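Local coordinates for protein ketol-acid reductoisomerase (NAD(+)) (uncultured archaeon GZfos26G2, PDB 4XDY) that uses NADH and magnesium to rearrange and reduce (S)-2-acetolactate to (R)-2,3-dihydroxyisovalerate in the biosynthesis of valine and isoleucine, at residues 223-228 / 319-324; 171-174 / 178-181. One frame throughout, in Å; residues are numbered along the deposited sequence.

The two contacts sit in different parts of the fold, on opposite sides of the centre of the chain: their centres are about 40 Å apart and their nearest atoms about 27 Å. Contact 2 joins the last turn of helix 165-175 to the loop before strand 183-185 in the N-terminal Rossmann domain, with the W178 side chain about 8 Å from bound NADH and about 11 Å from a magnesium ion. Contact 1 belongs to the all-helical C-terminal knotted domain. It pairs the start of helix 225-254 with helix 317-327, and the E226 side chain is about 10 Å from that of E231, a predicted magnesium ligand. Residues of both contacts also touch the second subunit.

Contact 1: 223-228 / 319-324; sequences YPPEMA and ETVGAE
V321 splays its two methyl groups over the first turn of helix 225-254, one against P225 and the other against E226. Its CG1 is anti to the backbone N (chi1 179°) and CG2 lies anti to the carbonyl carbon, which is how a single side chain serves two neighbours. CG2 meets the ring atom CB of P225 at 4.0 Å, an apolar touch, and the CB of each residue points toward the opposing segment. On the other branch, CG1 lies 3.9 Å from CG of E226, and the two side chains cross at about a right angle. E226 reaches V321 through its CG methylene: the chain bends at chi2 (81°), and its carboxylate atom OE2 also comes within 4.1 Å of V321 CG1. The polar end has its own partner, since OE1 accepts a hydrogen bond from the N-terminal nitrogen of M1 of the second subunit. OE2 stands 5.0 Å from OE1 of E324, a like-charge approach probably offset at E226 by the M1 amine. With 125 Å² buried in all, this is a small van der Waals contact. P224 occupies the N-cap position of helix 225-254, and the opening turn of that helix lies against helix 317-327, where P225 also touches Q317 and E226 touches I325. P225 additionally packs on F215 of helix 205-220, placing the contact where three helices of the knotted domain meet.

Contact 2: 171-174 / 178-181; sequences AMTK and WTKA
The W178 indole has T173 CA over one face, 4.1 Å above the ring plane and displaced toward its rim. The methyl of T173 approaches obliquely, bringing CG2 to 3.5 Å from CE3 of W178, and the two side chains cross at about a right angle. At the pyrrole end, NE1 makes a weak hydrogen bond to E141. For W178, chi1 (-62°) sets CG anti to the carbonyl carbon, and chi2 near zero (-1°) turns the CE3 side of the ring toward T173 CG2. The same pair is joined through the backbone: W178 N donates to T173 O at 2.9 Å, with the N-H bent to 138°, a bond that spans five residues rather than the four of a regular alpha helix. T179 also packs against the helix, its CG2 lying 3.8 Å from T173 OG1 and its OG1 3.4 Å from K174 CA. Each of these pairs an oxygen with a carbon and is packing; the hydroxyls have other bonds, T173 OG1 to L170 O and T179 OG1 to D6 OD1. K174 runs outward as an extended chain to the backbone oxygens of D6 and V9. The backbone bond joins the last turn of helix 165-175 to the loop that leads into strand 183-185, within the Rossmann domain. T173 and W178 both rest on I183 of that strand and on V132 of strand 128-134, so the helix end and the indole pack together against the sheet.

Contact 1: 223-228 / 319-324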
loop_
_atom_site.group_PDB
_atom_site.type_symbol
_atom_site.label_atom_id
_atom_site.label_comp_id
_atom_site.label_asym_id
_atom_site.label_seq_id
_atom_site.Cartn_x
_atom_site.Cartn_y
_atom_site.Cartn_z
ATOM N N TYR A 223 -19.751 -0.047 13.642
ATOM C CA TYR A 223 -19.086 1.161 13.162
ATOM C C TYR A 223 -19.533 1.441 11.733
ATOM O O TYR A 223 -19.746 0.486 10.958
ATOM C CB TYR A 223 -17.506 0.977 13.236
ATOM C CG TYR A 223 -17.036 0.737 14.634
ATOM C CD1 TYR A 223 -17.109 -0.514 15.234
ATOM C CD2 TYR A 223 -16.514 1.793 15.376
ATOM C CE1 TYR A 223 -16.734 -0.729 16.549
ATOM C CE2 TYR A 223 -16.136 1.601 16.675
ATOM C CZ TYR A 223 -16.260 0.371 17.293
ATOM O OH TYR A 223 -15.905 0.168 18.580
ATOM N N PRO A 224 -19.648 2.722 11.348
ATOM C CA PRO A 224 -20.172 3.099 10.011
ATOM C C PRO A 224 -19.214 2.570 8.926
ATOM O O PRO A 224 -18.002 2.589 9.116
ATOM C CB PRO A 224 -20.100 4.612 10.022
ATOM C CG PRO A 224 -20.158 5.010 11.445
ATOM C CD PRO A 224 -19.594 3.884 12.254
ATOM N N PRO A 225 -19.761 2.057 7.833
ATOM C CA PRO A 225 -18.917 1.623 6.757
ATOM C C PRO A 225 -17.996 2.669 6.182
ATOM O O PRO A 225 -16.878 2.301 5.731
ATOM C CB PRO A 225 -19.937 1.035 5.710
ATOM C CG PRO A 225 -21.191 1.820 5.966
ATOM C CD PRO A 225 -21.215 2.058 7.449
ATOM N N GLU A 226 -18.359 3.953 6.221
ATOM C CA GLU A 226 -17.429 4.975 5.765
ATOM C C GLU A 226 -16.153 5.037 6.647
ATOM O O GLU A 226 -15.025 5.234 6.171
ATOM C CB GLU A 226 -18.103 6.324 5.769
ATOM C CG GLU A 226 -19.287 6.405 4.791
ATOM C CD GLU A 226 -20.552 5.810 5.307
ATOM O OE1 GLU A 226 -20.749 5.442 6.488
ATOM O OE2 GLU A 226 -21.416 5.732 4.415
ATOM N N MET A 227 -16.389 4.861 7.942
ATOM C CA MET A 227 -15.286 4.823 8.941
ATOM C C MET A 227 -14.372 3.622 8.731
ATOM O O MET A 227 -13.169 3.762 8.662
ATOM C CB MET A 227 -15.913 4.909 10.309
ATOM C CG MET A 227 -14.907 5.080 11.447
ATOM S SD MET A 227 -15.740 5.065 13.045
ATOM C CE MET A 227 -16.659 6.601 12.912
ATOM N N ALA A 228 -14.966 2.434 8.539
ATOM C CA ALA A 228 -14.261 1.226 8.221
ATOM C C ALA A 228 -13.502 1.329 6.961
ATOM O O ALA A 228 -12.364 0.897 6.865
ATOM C CB ALA A 228 -15.201 0.042 8.207
ATOM N N GLU A 319 -16.710 -2.107 -1.579
ATOM C CA GLU A 319 -16.701 -1.617 -2.914
ATOM C C GLU A 319 -17.767 -0.544 -3.209
ATOM O O GLU A 319 -17.494 0.445 -3.848
ATOM C CB GLU A 319 -16.786 -2.821 -3.890
ATOM C CG GLU A 319 -15.519 -3.675 -3.978
ATOM C CD GLU A 319 -14.342 -2.858 -4.509
ATOM O OE1 GLU A 319 -14.311 -2.485 -5.687
ATOM O OE2 GLU A 319 -13.481 -2.449 -3.666
ATOM N N THR A 320 -18.974 -0.755 -2.732
ATOM C CA THR A 320 -20.029 0.227 -3.009
ATOM C C THR A 320 -19.813 1.502 -2.173
ATOM O O THR A 320 -19.907 2.616 -2.694
ATOM C CB THR A 320 -21.440 -0.369 -2.738
ATOM O OG1 THR A 320 -21.521 -0.807 -1.427
ATOM C CG2 THR A 320 -21.774 -1.574 -3.646
ATOM N N VAL A 321 -19.436 1.343 -0.917
ATOM C CA VAL A 321 -19.162 2.546 -0.127
ATOM C C VAL A 321 -17.881 3.206 -0.552
ATOM O O VAL A 321 -17.789 4.436 -0.665
ATOM C CB VAL A 321 -19.169 2.241 1.368
ATOM C CG1 VAL A 321 -18.867 3.492 2.195
ATOM C CG2 VAL A 321 -20.535 1.697 1.760
ATOM N N GLY A 322 -16.841 2.407 -0.819
ATOM C CA GLY A 322 -15.580 2.993 -1.308
ATOM C C GLY A 322 -15.768 3.810 -2.577
ATOM O O GLY A 322 -15.178 4.867 -2.752
ATOM N N ALA A 323 -16.582 3.269 -3.504
ATOM C CA ALA A 323 -16.815 4.010 -4.774
ATOM C C ALA A 323 -17.490 5.367 -4.503
ATOM O O ALA A 323 -17.118 6.358 -5.099
ATOM C CB ALA A 323 -17.587 3.185 -5.809
ATOM N N GLU A 324 -18.438 5.378 -3.599
ATOM C CA GLU A 324 -19.220 6.587 -3.238
ATOM C C GLU A 324 -18.272 7.586 -2.593
ATOM O O GLU A 324 -18.224 8.772 -2.940
ATOM C CB GLU A 324 -20.339 6.230 -2.217
ATOM C CG GLU A 324 -21.453 5.296 -2.684
ATOM C CD GLU A 324 -22.549 4.944 -1.623
ATOM O OE1 GLU A 324 -22.311 4.764 -0.361
ATOM O OE2 GLU A 324 -23.709 4.812 -2.108
#

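Contact 2: 171-174 / 178-181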
loop_
_atom_site.group_PDB
_atom_site.type_symbol
_atom_site.label_atom_id
_atom_site.label_comp_id
_atom_site.label_asym_id
_atom_site.label_seq_id
_atom_site.Cartn_x
_atom_site.Cartn_y
_atom_site.Cartn_z
ATOM N N ALA A 171 18.679 -6.706 -22.103
ATOM C CA ALA A 171 18.661 -5.449 -22.833
ATOM C C ALA A 171 17.245 -4.882 -22.768
ATOM O O ALA A 171 17.050 -3.691 -22.564
ATOM C CB ALA A 171 19.075 -5.657 -24.252
ATOM N N MET A 172 16.277 -5.773 -22.937
ATOM C CA MET A 172 14.852 -5.356 -22.867
ATOM C C MET A 172 14.554 -4.689 -21.517
ATOM O O MET A 172 13.894 -3.639 -21.458
ATOM C CB MET A 172 13.950 -6.568 -23.158
ATOM C CG MET A 172 13.838 -6.956 -24.578
ATOM S SD MET A 172 12.926 -8.463 -24.809
ATOM C CE MET A 172 11.232 -7.849 -24.486
ATOM N N THR A 173 15.093 -5.244 -20.422
ATOM C CA THR A 173 14.797 -4.694 -19.090
ATOM C C THR A 173 15.459 -3.377 -18.847
ATOM O O THR A 173 14.958 -2.484 -18.168
ATOM C CB THR A 173 15.146 -5.647 -17.924
ATOM O OG1 THR A 173 16.580 -5.754 -17.777
ATOM C CG2 THR A 173 14.447 -7.036 -18.079
ATOM N N LYS A 174 16.621 -3.199 -19.492
ATOM C CA LYS A 174 17.282 -1.900 -19.373
ATOM C C LYS A 174 16.538 -0.815 -20.172
ATOM O O LYS A 174 16.357 0.302 -19.687
ATOM C CB LYS A 174 18.745 -2.001 -19.863
ATOM C CG LYS A 174 19.416 -0.616 -19.677
ATOM C CD LYS A 174 20.886 -0.538 -19.984
ATOM C CE LYS A 174 21.349 0.896 -19.628
ATOM N NZ LYS A 174 22.804 0.761 -19.554
ATOM N N TRP A 178 13.737 -1.039 -15.936
ATOM C CA TRP A 178 13.522 -1.879 -14.744
ATOM C C TRP A 178 14.838 -2.009 -13.976
ATOM O O TRP A 178 14.858 -2.199 -12.799
ATOM C CB TRP A 178 13.052 -3.275 -15.117
ATOM C CG TRP A 178 11.712 -3.385 -15.843
ATOM C CD1 TRP A 178 10.863 -2.373 -16.189
ATOM C CD2 TRP A 178 11.163 -4.569 -16.399
ATOM N NE1 TRP A 178 9.814 -2.846 -16.943
ATOM C CE2 TRP A 178 9.952 -4.194 -17.072
ATOM C CE3 TRP A 178 11.554 -5.894 -16.422
ATOM C CZ2 TRP A 178 9.172 -5.123 -17.765
ATOM C CZ3 TRP A 178 10.773 -6.797 -17.094
ATOM C CH2 TRP A 178 9.598 -6.395 -17.745
ATOM N N THR A 179 15.955 -1.896 -14.704
ATOM C CA THR A 179 17.282 -1.897 -14.079
ATOM C C THR A 179 17.498 -0.760 -13.119
ATOM O O THR A 179 18.364 -0.868 -12.236
ATOM C CB THR A 179 18.385 -1.844 -15.211
ATOM O OG1 THR A 179 18.007 -0.887 -16.202
ATOM C CG2 THR A 179 18.517 -3.134 -15.844
ATOM N N LYS A 180 16.705 0.321 -13.209
ATOM C CA LYS A 180 16.814 1.361 -12.225
ATOM C C LYS A 180 16.404 0.901 -10.814
ATOM O O LYS A 180 16.920 1.370 -9.777
ATOM C CB LYS A 180 16.101 2.618 -12.662
ATOM C CG LYS A 180 16.674 3.187 -13.959
ATOM C CD LYS A 180 16.020 4.493 -14.272
ATOM C CE LYS A 180 16.310 4.938 -15.678
ATOM N NZ LYS A 180 17.749 5.260 -15.802
ATOM N N ALA A 181 15.449 -0.024 -10.755
ATOM C CA ALA A 181 15.086 -0.632 -9.480
ATOM C C ALA A 181 15.951 -1.866 -9.231
ATOM O O ALA A 181 16.391 -2.106 -8.098
ATOM C CB ALA A 181 13.579 -1.038 -9.518
#